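Local coordinates for protein 3-oxo-glucose-6-phosphate:glutamate aminotransferase (Bacillus subtilis subsp. subtilis, PDB 4K2M) that catalyses the reversible, pyridoxal phosphate-dependent transamination of 3-dehydro-glucose 6-phosphate with glutamate to give kanosamine 6-phosphate, as a homodimer, at residues K183-I188 and N215-K220; S205-I210 and V221-C226; H209-A214 and Y237-T242. All coordinates share one frame; numbering follows the deposited sequence.

Contact 1: K183-I188 and N215-K220; sequences KIEEAI and NRYKLK
Tyr217 OH donates a hydrogen bond to Glu185 OE1, and the 2.4 Å between these two oxygens is so short that its exact value is doubtful, although the pairing itself is plain. The glutamate reaches the phenol from the side: CG lies anti to the backbone N (chi1 178°) and the rest of the chain is extended, which carries the carboxylate out to the hydroxyl. OE1 arrives at the edge of the Tyr217 ring, in its plane, while the carboxylate as a whole is turned steeply, 75° from that plane. The glutamate chain runs roughly perpendicular to the tyrosine side chain.

While the hydroxyl is engaged at the edge, one face of the ring takes an apolar neighbour. Ile188 CD1 sits 3.7 Å from the centroid of the Tyr217 ring and 21° off its normal, a CH-pi contact displaced toward CD2 and CG. The second branch, Ile188 CG2, lies 3.8 Å from Tyr217 CD1, so both ends of the isoleucine fork bear on the aromatic system. CD1 also meets Leu219 CD1 tip to tip at 3.9 Å. Leu219 is buried and continues inward to Thr192 and Ile195 of strand 192-195, whereas Ile188 also rests on Ile147 and Ile213.

Tyr217 and Leu219 flank Lys218, whose positive phi turns the chain out of helix 207-217. Lys218 N bonds weakly back to Asn215 O at 3.4 Å, and Leu219 N returns to Ala214 O. This pairing is the signature of a Schellman motif, here leading from the helix into strand 220-224.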
loop_
_atom_site.group_PDB
_atom_site.type_symbol
_atom_site.label_atom_id
_atom_site.label_comp_id
_atom_site.label_asym_id
_atom_site.label_seq_id
_atom_site.Cartn_x
_atom_site.Cartn_y
_atom_site.Cartn_z
ATOM N N LYS A 183 -14.911 -8.419 -30.984
ATOM C CA LYS A 183 -14.309 -7.145 -31.407
ATOM C C LYS A 183 -12.806 -7.117 -31.166
ATOM O O LYS A 183 -12.118 -6.153 -31.510
ATOM C CB LYS A 183 -14.929 -5.972 -30.630
ATOM C CG LYS A 183 -16.399 -5.729 -30.891
ATOM C CD LYS A 183 -16.625 -5.104 -32.265
ATOM C CE LYS A 183 -18.038 -4.548 -32.358
ATOM N NZ LYS A 183 -18.340 -4.048 -33.728
ATOM N N ILE A 184 -12.289 -8.172 -30.558
ATOM C CA ILE A 184 -10.898 -8.158 -30.136
ATOM C C ILE A 184 -9.966 -8.348 -31.326
ATOM O O ILE A 184 -8.979 -7.626 -31.475
ATOM C CB ILE A 184 -10.644 -9.246 -29.072
ATOM C CG1 ILE A 184 -11.384 -8.878 -27.785
ATOM C CG2 ILE A 184 -9.147 -9.414 -28.809
ATOM C CD1 ILE A 184 -11.310 -9.975 -26.704
ATOM N N GLU A 185 -10.286 -9.311 -32.181
ATOM C CA GLU A 185 -9.381 -9.670 -33.265
ATOM C C GLU A 185 -9.119 -8.487 -34.202
ATOM O O GLU A 185 -7.986 -8.259 -34.627
ATOM C CB GLU A 185 -9.927 -10.878 -34.039
ATOM C CG GLU A 185 -9.054 -11.266 -35.215
ATOM C CD GLU A 185 -9.491 -12.573 -35.848
ATOM O OE1 GLU A 185 -8.656 -13.215 -36.514
ATOM O OE2 GLU A 185 -10.667 -12.953 -35.671
ATOM N N GLU A 186 -10.165 -7.715 -34.479
ATOM C CA GLU A 186 -10.049 -6.492 -35.290
ATOM C C GLU A 186 -8.956 -5.518 -34.778
ATOM O O GLU A 186 -8.303 -4.836 -35.568
ATOM C CB GLU A 186 -11.433 -5.803 -35.335
ATOM C CG GLU A 186 -11.435 -4.340 -35.748
ATOM C CD GLU A 186 -12.842 -3.749 -35.854
ATOM O OE1 GLU A 186 -13.688 -4.034 -34.974
ATOM O OE2 GLU A 186 -13.100 -2.992 -36.820
ATOM N N ALA A 187 -8.744 -5.464 -33.461
ATOM C CA ALA A 187 -7.806 -4.505 -32.874
ATOM C C ALA A 187 -6.363 -5.001 -32.800
ATOM O O ALA A 187 -5.461 -4.259 -32.411
ATOM C CB ALA A 187 -8.283 -4.085 -31.482
ATOM N N ILE A 188 -6.141 -6.261 -33.149
ATOM C CA ILE A 188 -4.805 -6.843 -32.998
ATOM C C ILE A 188 -3.857 -6.277 -34.062
ATOM O O ILE A 188 -4.248 -6.127 -35.220
ATOM C CB ILE A 188 -4.877 -8.389 -33.057
ATOM C CG1 ILE A 188 -5.668 -8.930 -31.866
ATOM C CG2 ILE A 188 -3.476 -9.010 -33.069
ATOM C CD1 ILE A 188 -5.941 -10.418 -31.928
ATOM N N ASN A 215 -4.740 -17.564 -28.045
ATOM C CA ASN A 215 -3.903 -18.664 -28.528
ATOM C C ASN A 215 -3.569 -18.505 -30.002
ATOM O O ASN A 215 -2.434 -18.740 -30.417
ATOM C CB ASN A 215 -4.579 -20.012 -28.301
ATOM C CG ASN A 215 -4.552 -20.438 -26.851
ATOM O OD1 ASN A 215 -3.849 -19.835 -26.035
ATOM N ND2 ASN A 215 -5.299 -21.486 -26.524
ATOM N N ARG A 216 -4.559 -18.087 -30.784
ATOM C CA ARG A 216 -4.358 -17.900 -32.225
ATOM C C ARG A 216 -3.280 -16.859 -32.500
ATOM O O ARG A 216 -2.461 -17.025 -33.403
ATOM C CB ARG A 216 -5.682 -17.519 -32.910
ATOM C CG ARG A 216 -5.648 -17.539 -34.446
ATOM C CD ARG A 216 -5.658 -18.978 -34.977
ATOM N NE ARG A 216 -5.759 -19.033 -36.438
ATOM C CZ ARG A 216 -6.891 -19.246 -37.102
ATOM N NH1 ARG A 216 -8.030 -19.437 -36.440
ATOM N NH2 ARG A 216 -6.879 -19.278 -38.430
ATOM N N TYR A 217 -3.249 -15.801 -31.693
ATOM C CA TYR A 217 -2.334 -14.689 -31.939
ATOM C C TYR A 217 -1.143 -14.628 -30.993
ATOM O O TYR A 217 -0.368 -13.667 -31.036
ATOM C CB TYR A 217 -3.106 -13.369 -31.915
ATOM C CG TYR A 217 -3.987 -13.200 -33.130
ATOM C CD1 TYR A 217 -3.484 -12.623 -34.292
ATOM C CD2 TYR A 217 -5.306 -13.641 -33.127
ATOM C CE1 TYR A 217 -4.281 -12.473 -35.419
ATOM C CE2 TYR A 217 -6.117 -13.497 -34.250
ATOM C CZ TYR A 217 -5.583 -12.906 -35.392
ATOM O OH TYR A 217 -6.352 -12.747 -36.519
ATOM N N LYS A 218 -0.995 -15.667 -30.168
ATOM C CA LYS A 218 0.117 -15.776 -29.229
ATOM C C LYS A 218 0.142 -14.575 -28.296
ATOM O O LYS A 218 1.199 -13.982 -28.062
ATOM C CB LYS A 218 1.458 -15.928 -29.967
ATOM C CG LYS A 218 1.650 -17.320 -30.584
ATOM C CD LYS A 218 2.033 -18.323 -29.512
ATOM C CE LYS A 218 1.808 -19.758 -29.964
ATOM N NZ LYS A 218 1.983 -20.702 -28.815
ATOM N N LEU A 219 -1.035 -14.213 -27.787
ATOM C CA LEU A 219 -1.140 -13.133 -26.801
ATOM C C LEU A 219 -1.238 -13.732 -25.398
ATOM O O LEU A 219 -1.662 -14.874 -25.220
ATOM C CB LEU A 219 -2.377 -12.271 -27.080
ATOM C CG LEU A 219 -2.508 -11.798 -28.534
ATOM C CD1 LEU A 219 -3.804 -11.009 -28.752
ATOM C CD2 LEU A 219 -1.330 -10.942 -28.902
ATOM N N LYS A 220 -0.826 -12.956 -24.401
ATOM C CA LYS A 220 -1.013 -13.328 -23.003
ATOM C C LYS A 220 -2.309 -12.711 -22.501
ATOM O O LYS A 220 -2.708 -11.633 -22.946
ATOM C CB LYS A 220 0.154 -12.785 -22.178
ATOM C CG LYS A 220 1.494 -13.378 -22.583
ATOM C CD LYS A 220 1.536 -14.856 -22.241
ATOM C CE LYS A 220 2.837 -15.484 -22.718
ATOM N NZ LYS A 220 3.992 -14.620 -22.350
#

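Contact 2: S205-I210 and V221-C226; sequences SDMQHI and VIEDAC. With O1G (3-deoxy-3-[(E)-({3-hydroxy-2-methyl-5-[(phosphonooxy)methyl]pyridin-4-yl}methylidene)amino]-6-O-phosphono-alpha-D-gluco pyranose), chain C.
The side chain of Met207 runs antiparallel alongside that of Val221 and lies at a slant to Glu223; the methionine methyl is where the two meetings coincide. Curled at both chi2 and chi3 (-61° and -69°), the thioether turns CE toward the strand, placing it 3.8 Å from Val221 CG1 and 3.5 Å from Glu223 OE1. SD stays farther back, 3.9 Å from that same Glu223 OE1. Ile210, one helical turn on, adds a looser touch, its CG2 lying 4.3 Å from Val221 CG2.

A buried carboxylate beside a methyl group needs partners elsewhere, and Glu223 has them: OE2 is hydrogen-bonded to Thr241 OG1 and OE1 to His199 NE2. The CB of Glu223 already points toward the helix; chi1 of 63° and an extended chain carry the carboxylate to Met207 CE. His199 also bonds Ser205 OG, tying the loop before the helix to the same polar cluster.

At the far end of the strand, Asp224 OD2 lies 2.7 Å from the pyridine nitrogen N1' of the external aldimine, the aspartate-cofactor pairing familiar from fold type I aminotransferases. Thr156 OG1 bonds OD2 as a second-shell partner, and OD1 accepts from Cys226 N at 2.9 Å in an Asx turn. Cys226 CB comes within 3.6 Å of N1'.

The contact belongs to the beta-alpha-beta unit made by strand 192-195, helix 207-217 and strand 220-224, the helix lying against a sheet in which strand 220-224 runs between strands 192-195 and 240-244.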
loop_
_atom_site.group_PDB
_atom_site.type_symbol
_atom_site.label_atom_id
_atom_site.label_comp_id
_atom_site.label_asym_id
_atom_site.label_seq_id
_atom_site.Cartn_x
_atom_site.Cartn_y
_atom_site.Cartn_z
ATOM N N SER A 205 -16.341 -12.316 -17.900
ATOM C CA SER A 205 -16.145 -12.123 -19.333
ATOM C C SER A 205 -16.186 -13.474 -20.037
ATOM O O SER A 205 -16.068 -14.514 -19.387
ATOM C CB SER A 205 -14.783 -11.499 -19.595
ATOM O OG SER A 205 -14.692 -10.208 -19.045
ATOM N N ASP A 206 -16.320 -13.463 -21.365
ATOM C CA ASP A 206 -16.348 -14.710 -22.137
ATOM C C ASP A 206 -14.932 -15.237 -22.316
ATOM O O ASP A 206 -14.336 -15.114 -23.391
ATOM C CB ASP A 206 -16.997 -14.480 -23.499
ATOM C CG ASP A 206 -17.241 -15.785 -24.271
ATOM O OD1 ASP A 206 -16.737 -16.869 -23.870
ATOM O OD2 ASP A 206 -17.932 -15.711 -25.307
ATOM N N MET A 207 -14.402 -15.851 -21.262
ATOM C CA MET A 207 -12.973 -16.158 -21.226
ATOM C C MET A 207 -12.540 -17.257 -22.193
ATOM O O MET A 207 -11.427 -17.207 -22.738
ATOM C CB MET A 207 -12.528 -16.482 -19.798
ATOM C CG MET A 207 -12.568 -15.277 -18.843
ATOM S SD MET A 207 -11.472 -13.963 -19.370
ATOM C CE MET A 207 -9.886 -14.724 -19.076
ATOM N N GLN A 208 -13.402 -18.234 -22.432
ATOM C CA GLN A 208 -13.034 -19.288 -23.392
ATOM C C GLN A 208 -12.804 -18.720 -24.795
ATOM O O GLN A 208 -11.830 -19.069 -25.478
ATOM C CB GLN A 208 -14.081 -20.414 -23.419
ATOM C CG GLN A 208 -13.691 -21.559 -24.357
ATOM C CD GLN A 208 -14.644 -22.739 -24.276
ATOM O OE1 GLN A 208 -15.797 -22.596 -23.868
ATOM N NE2 GLN A 208 -14.160 -23.914 -24.661
ATOM N N HIS A 209 -13.679 -17.812 -25.212
ATOM C CA HIS A 209 -13.577 -17.204 -26.531
ATOM C C HIS A 209 -12.350 -16.289 -26.568
ATOM O O HIS A 209 -11.577 -16.305 -27.518
ATOM C CB HIS A 209 -14.880 -16.458 -26.838
ATOM C CG HIS A 209 -15.000 -15.983 -28.249
ATOM N ND1 HIS A 209 -13.974 -16.082 -29.166
ATOM C CD2 HIS A 209 -16.035 -15.402 -28.903
ATOM C CE1 HIS A 209 -14.373 -15.580 -30.322
ATOM N NE2 HIS A 209 -15.617 -15.158 -30.189
ATOM N N ILE A 210 -12.151 -15.508 -25.510
ATOM C CA ILE A 210 -10.954 -14.686 -25.393
ATOM C C ILE A 210 -9.677 -15.531 -25.487
ATOM O O ILE A 210 -8.739 -15.164 -26.191
ATOM C CB ILE A 210 -10.994 -13.828 -24.093
ATOM C CG1 ILE A 210 -12.136 -12.812 -24.179
ATOM C CG2 ILE A 210 -9.652 -13.121 -23.873
ATOM C CD1 ILE A 210 -12.389 -12.024 -22.876
ATOM N N VAL A 221 -2.959 -13.390 -21.565
ATOM C CA VAL A 221 -4.229 -12.918 -21.030
ATOM C C VAL A 221 -4.054 -12.656 -19.546
ATOM O O VAL A 221 -3.736 -13.562 -18.772
ATOM C CB VAL A 221 -5.342 -13.944 -21.222
ATOM C CG1 VAL A 221 -6.623 -13.471 -20.540
ATOM C CG2 VAL A 221 -5.602 -14.186 -22.700
ATOM N N ILE A 222 -4.236 -11.407 -19.152
ATOM C CA ILE A 222 -4.231 -11.095 -17.738
ATOM C C ILE A 222 -5.609 -10.547 -17.448
ATOM O O ILE A 222 -6.036 -9.572 -18.074
ATOM C CB ILE A 222 -3.108 -10.086 -17.381
ATOM C CG1 ILE A 222 -3.298 -9.543 -15.959
ATOM C CG2 ILE A 222 -3.015 -8.956 -18.423
ATOM C CD1 ILE A 222 -2.055 -8.801 -15.422
ATOM N N GLU A 223 -6.326 -11.178 -16.527
ATOM C CA GLU A 223 -7.708 -10.773 -16.311
ATOM C C GLU A 223 -7.808 -9.914 -15.064
ATOM O O GLU A 223 -7.149 -10.177 -14.055
ATOM C CB GLU A 223 -8.629 -11.983 -16.212
ATOM C CG GLU A 223 -8.326 -12.869 -15.034
ATOM C CD GLU A 223 -9.198 -14.097 -14.969
ATOM O OE1 GLU A 223 -10.225 -14.167 -15.679
ATOM O OE2 GLU A 223 -8.849 -15.002 -14.185
ATOM N N ASP A 224 -8.606 -8.854 -15.158
ATOM C CA ASP A 224 -8.852 -7.975 -14.028
ATOM C C ASP A 224 -10.104 -8.533 -13.389
ATOM O O ASP A 224 -11.219 -8.284 -13.854
ATOM C CB ASP A 224 -9.106 -6.553 -14.528
ATOM C CG ASP A 224 -9.434 -5.588 -13.419
ATOM O OD1 ASP A 224 -9.780 -6.023 -12.300
ATOM O OD2 ASP A 224 -9.370 -4.376 -13.680
ATOM N N ALA A 225 -9.925 -9.300 -12.320
ATOM C CA ALA A 225 -11.051 -9.879 -11.608
ATOM C C ALA A 225 -11.182 -9.159 -10.277
ATOM O O ALA A 225 -11.648 -9.735 -9.282
ATOM C CB ALA A 225 -10.825 -11.372 -11.391
ATOM N N CYS A 226 -10.757 -7.896 -10.243
ATOM C CA CYS A 226 -10.793 -7.166 -8.977
ATOM C C CYS A 226 -12.190 -7.068 -8.354
ATOM O O CYS A 226 -12.320 -6.978 -7.120
ATOM C CB CYS A 226 -10.125 -5.796 -9.114
ATOM S SG CYS A 226 -8.328 -5.950 -9.342
HETATM P P O1G C . -7.596 -1.423 -6.055
HETATM C C3A O1G C . -11.800 -2.150 -9.998
HETATM O O3 O1G C . -13.089 -1.894 -9.667
HETATM C C1 O1G C . -14.271 2.509 -6.431
HETATM N "N1'" O1G C . -10.164 -3.072 -11.436
HETATM C C2 O1G C . -13.806 1.404 -7.383
HETATM O O2 O1G C . -15.053 0.725 -7.754
HETATM C C9A O1G C . -11.459 -2.843 -11.163
HETATM C C2A O1G C . -12.495 -3.369 -12.141
HETATM C C3 O1G C . -12.798 0.428 -6.752
HETATM N "N3'" O1G C . -12.289 -0.361 -7.887
HETATM O O1 O1G C . -15.128 1.999 -5.398
HETATM C C4 O1G C . -11.687 1.161 -5.974
HETATM O O4 O1G C . -11.195 0.112 -5.118
HETATM C C4A O1G C . -10.817 -1.700 -9.135
HETATM C C4B O1G C . -11.149 -0.942 -7.911
HETATM C C5 O1G C . -12.348 2.180 -5.045
HETATM O O5 O1G C . -13.146 3.115 -5.781
HETATM C C5A O1G C . -9.482 -1.946 -9.444
HETATM C C5T O1G C . -8.259 -1.519 -8.617
HETATM C C6 O1G C . -11.376 3.107 -4.371
HETATM C C6A O1G C . -9.187 -2.633 -10.612
HETATM O OP1 O1G C . -6.282 -0.903 -6.599
HETATM O OP2 O1G C . -7.423 -2.524 -5.064
HETATM O OP3 O1G C . -8.534 -0.272 -5.622
HETATM O OP4 O1G C . -8.309 -2.172 -7.327
HETATM O O6 O1G C . -11.899 3.866 -3.348
HETATM P "P'" O1G C . -10.999 4.257 -2.074
HETATM O OP6 O1G C . -10.640 2.945 -1.411
HETATM O OP7 O1G C . -9.801 5.047 -2.551
HETATM O OP8 O1G C . -11.973 5.101 -1.246
#

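Contact 3: H209-A214 and Y237-T242; sequences HIRQIA and YADITT
Arg211 starts its crossing to Tyr237 at CB, which packs 3.7 Å from Tyr237 CB, where the two backbones come close. CG then passes the aromatic ring obliquely, 3.9 Å from Tyr237 CD1. With CG anti to the backbone N (chi1 168°) and bends at chi2 and chi3, the chain folds over so that its head returns to the tyrosine backbone. NE donates to Tyr237 O at 3.0 Å, and NH2 donates to that same Tyr237 O at 3.1 Å. Both come from one face of the carbonyl, NE tilted from its plane and NH2 well above it, yet the oxygen lies within the guanidinium plane, a side-on grip of two nitrogens on one atom.

NH2 also forms a salt bridge to Asp239 OD2 at 3.1 Å. Here the guanidinium approaches from above the carboxylate, their planes 86° apart. NH1, at the tip, donates to a water 2.8 Å away that in turn donates to Asp239 OD2, and it also bonds Asn215 OD1 one turn along the helix. These bonds restrict the rotation of the guanidinium. Asp239 OD2 is shared further, accepting from Val221 N.

Arg211 thus ties helix 207-217 to the loop entering strand 240-244, passing over the start of strand 220-224, where its side chain also touches Val221.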
loop_
_atom_site.group_PDB
_atom_site.type_symbol
_atom_site.label_atom_id
_atom_site.label_comp_id
_atom_site.label_asym_id
_atom_site.label_seq_id
_atom_site.Cartn_x
_atom_site.Cartn_y
_atom_site.Cartn_z
ATOM N N HIS A 209 -13.679 -17.812 -25.212
ATOM C CA HIS A 209 -13.577 -17.204 -26.531
ATOM C C HIS A 209 -12.350 -16.289 -26.568
ATOM O O HIS A 209 -11.577 -16.305 -27.518
ATOM C CB HIS A 209 -14.880 -16.458 -26.838
ATOM C CG HIS A 209 -15.000 -15.983 -28.249
ATOM N ND1 HIS A 209 -13.974 -16.082 -29.166
ATOM C CD2 HIS A 209 -16.035 -15.402 -28.903
ATOM C CE1 HIS A 209 -14.373 -15.580 -30.322
ATOM N NE2 HIS A 209 -15.617 -15.158 -30.189
ATOM N N ILE A 210 -12.151 -15.508 -25.510
ATOM C CA ILE A 210 -10.954 -14.686 -25.393
ATOM C C ILE A 210 -9.677 -15.531 -25.487
ATOM O O ILE A 210 -8.739 -15.164 -26.191
ATOM C CB ILE A 210 -10.994 -13.828 -24.093
ATOM C CG1 ILE A 210 -12.136 -12.812 -24.179
ATOM C CG2 ILE A 210 -9.652 -13.121 -23.873
ATOM C CD1 ILE A 210 -12.389 -12.024 -22.876
ATOM N N ARG A 211 -9.645 -16.674 -24.801
ATOM C CA ARG A 211 -8.468 -17.549 -24.839
ATOM C C ARG A 211 -8.242 -18.126 -26.244
ATOM O O ARG A 211 -7.101 -18.283 -26.690
ATOM C CB ARG A 211 -8.615 -18.664 -23.782
ATOM C CG ARG A 211 -7.611 -19.826 -23.871
ATOM C CD ARG A 211 -6.183 -19.348 -24.012
ATOM N NE ARG A 211 -5.679 -18.686 -22.818
ATOM C CZ ARG A 211 -4.463 -18.159 -22.717
ATOM N NH1 ARG A 211 -3.625 -18.201 -23.745
ATOM N NH2 ARG A 211 -4.085 -17.581 -21.591
ATOM N N GLN A 212 -9.318 -18.440 -26.950
ATOM C CA GLN A 212 -9.153 -18.919 -28.321
ATOM C C GLN A 212 -8.463 -17.877 -29.196
ATOM O O GLN A 212 -7.580 -18.214 -29.983
ATOM C CB GLN A 212 -10.497 -19.307 -28.929
ATOM C CG GLN A 212 -11.048 -20.601 -28.371
ATOM C CD GLN A 212 -12.502 -20.819 -28.751
ATOM O OE1 GLN A 212 -13.095 -20.011 -29.470
ATOM N NE2 GLN A 212 -13.084 -21.914 -28.266
ATOM N N ILE A 213 -8.865 -16.619 -29.065
ATOM C CA ILE A 213 -8.206 -15.540 -29.799
ATOM C C ILE A 213 -6.759 -15.370 -29.358
ATOM O O ILE A 213 -5.855 -15.249 -30.189
ATOM C CB ILE A 213 -8.955 -14.211 -29.655
ATOM C CG1 ILE A 213 -10.358 -14.362 -30.243
ATOM C CG2 ILE A 213 -8.196 -13.084 -30.368
ATOM C CD1 ILE A 213 -11.294 -13.225 -29.919
ATOM N N ALA A 214 -6.538 -15.350 -28.046
ATOM C CA ALA A 214 -5.181 -15.215 -27.514
ATOM C C ALA A 214 -4.257 -16.324 -28.023
ATOM O O ALA A 214 -3.118 -16.054 -28.389
ATOM C CB ALA A 214 -5.197 -15.192 -25.998
ATOM N N TYR A 237 -8.840 -19.818 -17.901
ATOM C CA TYR A 237 -8.238 -19.521 -19.186
ATOM C C TYR A 237 -7.268 -18.341 -19.163
ATOM O O TYR A 237 -6.851 -17.864 -20.215
ATOM C CB TYR A 237 -9.339 -19.242 -20.204
ATOM C CG TYR A 237 -10.245 -20.428 -20.440
ATOM C CD1 TYR A 237 -9.784 -21.559 -21.109
ATOM C CD2 TYR A 237 -11.567 -20.408 -20.011
ATOM C CE1 TYR A 237 -10.628 -22.645 -21.334
ATOM C CE2 TYR A 237 -12.412 -21.484 -20.227
ATOM C CZ TYR A 237 -11.937 -22.594 -20.896
ATOM O OH TYR A 237 -12.783 -23.663 -21.109
ATOM N N ALA A 238 -6.906 -17.866 -17.974
ATOM C CA ALA A 238 -5.991 -16.720 -17.874
ATOM C C ALA A 238 -4.571 -17.130 -17.488
ATOM O O ALA A 238 -4.378 -18.100 -16.741
ATOM C CB ALA A 238 -6.528 -15.711 -16.869
ATOM N N ASP A 239 -3.576 -16.391 -17.980
ATOM C CA ASP A 239 -2.201 -16.604 -17.521
ATOM C C ASP A 239 -2.006 -16.022 -16.127
ATOM O O ASP A 239 -1.370 -16.632 -15.267
ATOM C CB ASP A 239 -1.219 -15.968 -18.485
ATOM C CG ASP A 239 -1.324 -16.559 -19.863
ATOM O OD1 ASP A 239 -1.046 -17.770 -19.980
ATOM O OD2 ASP A 239 -1.703 -15.825 -20.808
ATOM N N ILE A 240 -2.563 -14.835 -15.924
ATOM C CA ILE A 240 -2.592 -14.203 -14.607
ATOM C C ILE A 240 -3.993 -13.727 -14.257
ATOM O O ILE A 240 -4.696 -13.184 -15.105
ATOM C CB ILE A 240 -1.632 -12.998 -14.554
ATOM C CG1 ILE A 240 -0.189 -13.501 -14.499
ATOM C CG2 ILE A 240 -1.947 -12.073 -13.344
ATOM C CD1 ILE A 240 0.811 -12.465 -14.060
ATOM N N THR A 241 -4.387 -13.930 -13.003
ATOM C CA THR A 241 -5.639 -13.396 -12.474
ATOM C C THR A 241 -5.308 -12.338 -11.418
ATOM O O THR A 241 -4.453 -12.563 -10.562
ATOM C CB THR A 241 -6.445 -14.529 -11.801
ATOM O OG1 THR A 241 -6.810 -15.511 -12.790
ATOM C CG2 THR A 241 -7.712 -13.995 -11.123
ATOM N N THR A 242 -5.977 -11.191 -11.446
ATOM C CA THR A 242 -5.733 -10.201 -10.400
ATOM C C THR A 242 -6.982 -9.982 -9.558
ATOM O O THR A 242 -8.099 -9.997 -10.072
ATOM C CB THR A 242 -5.269 -8.870 -10.980
ATOM O OG1 THR A 242 -6.308 -8.342 -11.816
ATOM C CG2 THR A 242 -4.018 -9.077 -11.810
HETATM O O HOH W 1 -1.206 -16.987 -23.246
#

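Overall arrangement
All three contacts radiate from helix 207-217 and its exit. Contacts 2 and 3 overlap, their centres about 5 Å apart; they share His209 and Ile210 and reach neighbouring strands of one sheet, and Val221 CG2 of the one packs 3.5 Å from Ala214 CB of the other. Contact 1 lies at the helix C-terminus, its centre about 11 Å from that of contact 3 and 13 Å from that of contact 2. Ile184 CD1 meets Ile210 CG1 at 3.9 Å, linking it to both. Only contact 2 enters the ligand pocket, through Asp224 and Cys226. Gln227 and Ser244, together with Lys284 and Tyr276 of the second subunit, also bind the adduct, whereas contacts 1 and 3 lie away from the cofactor and substrate sites.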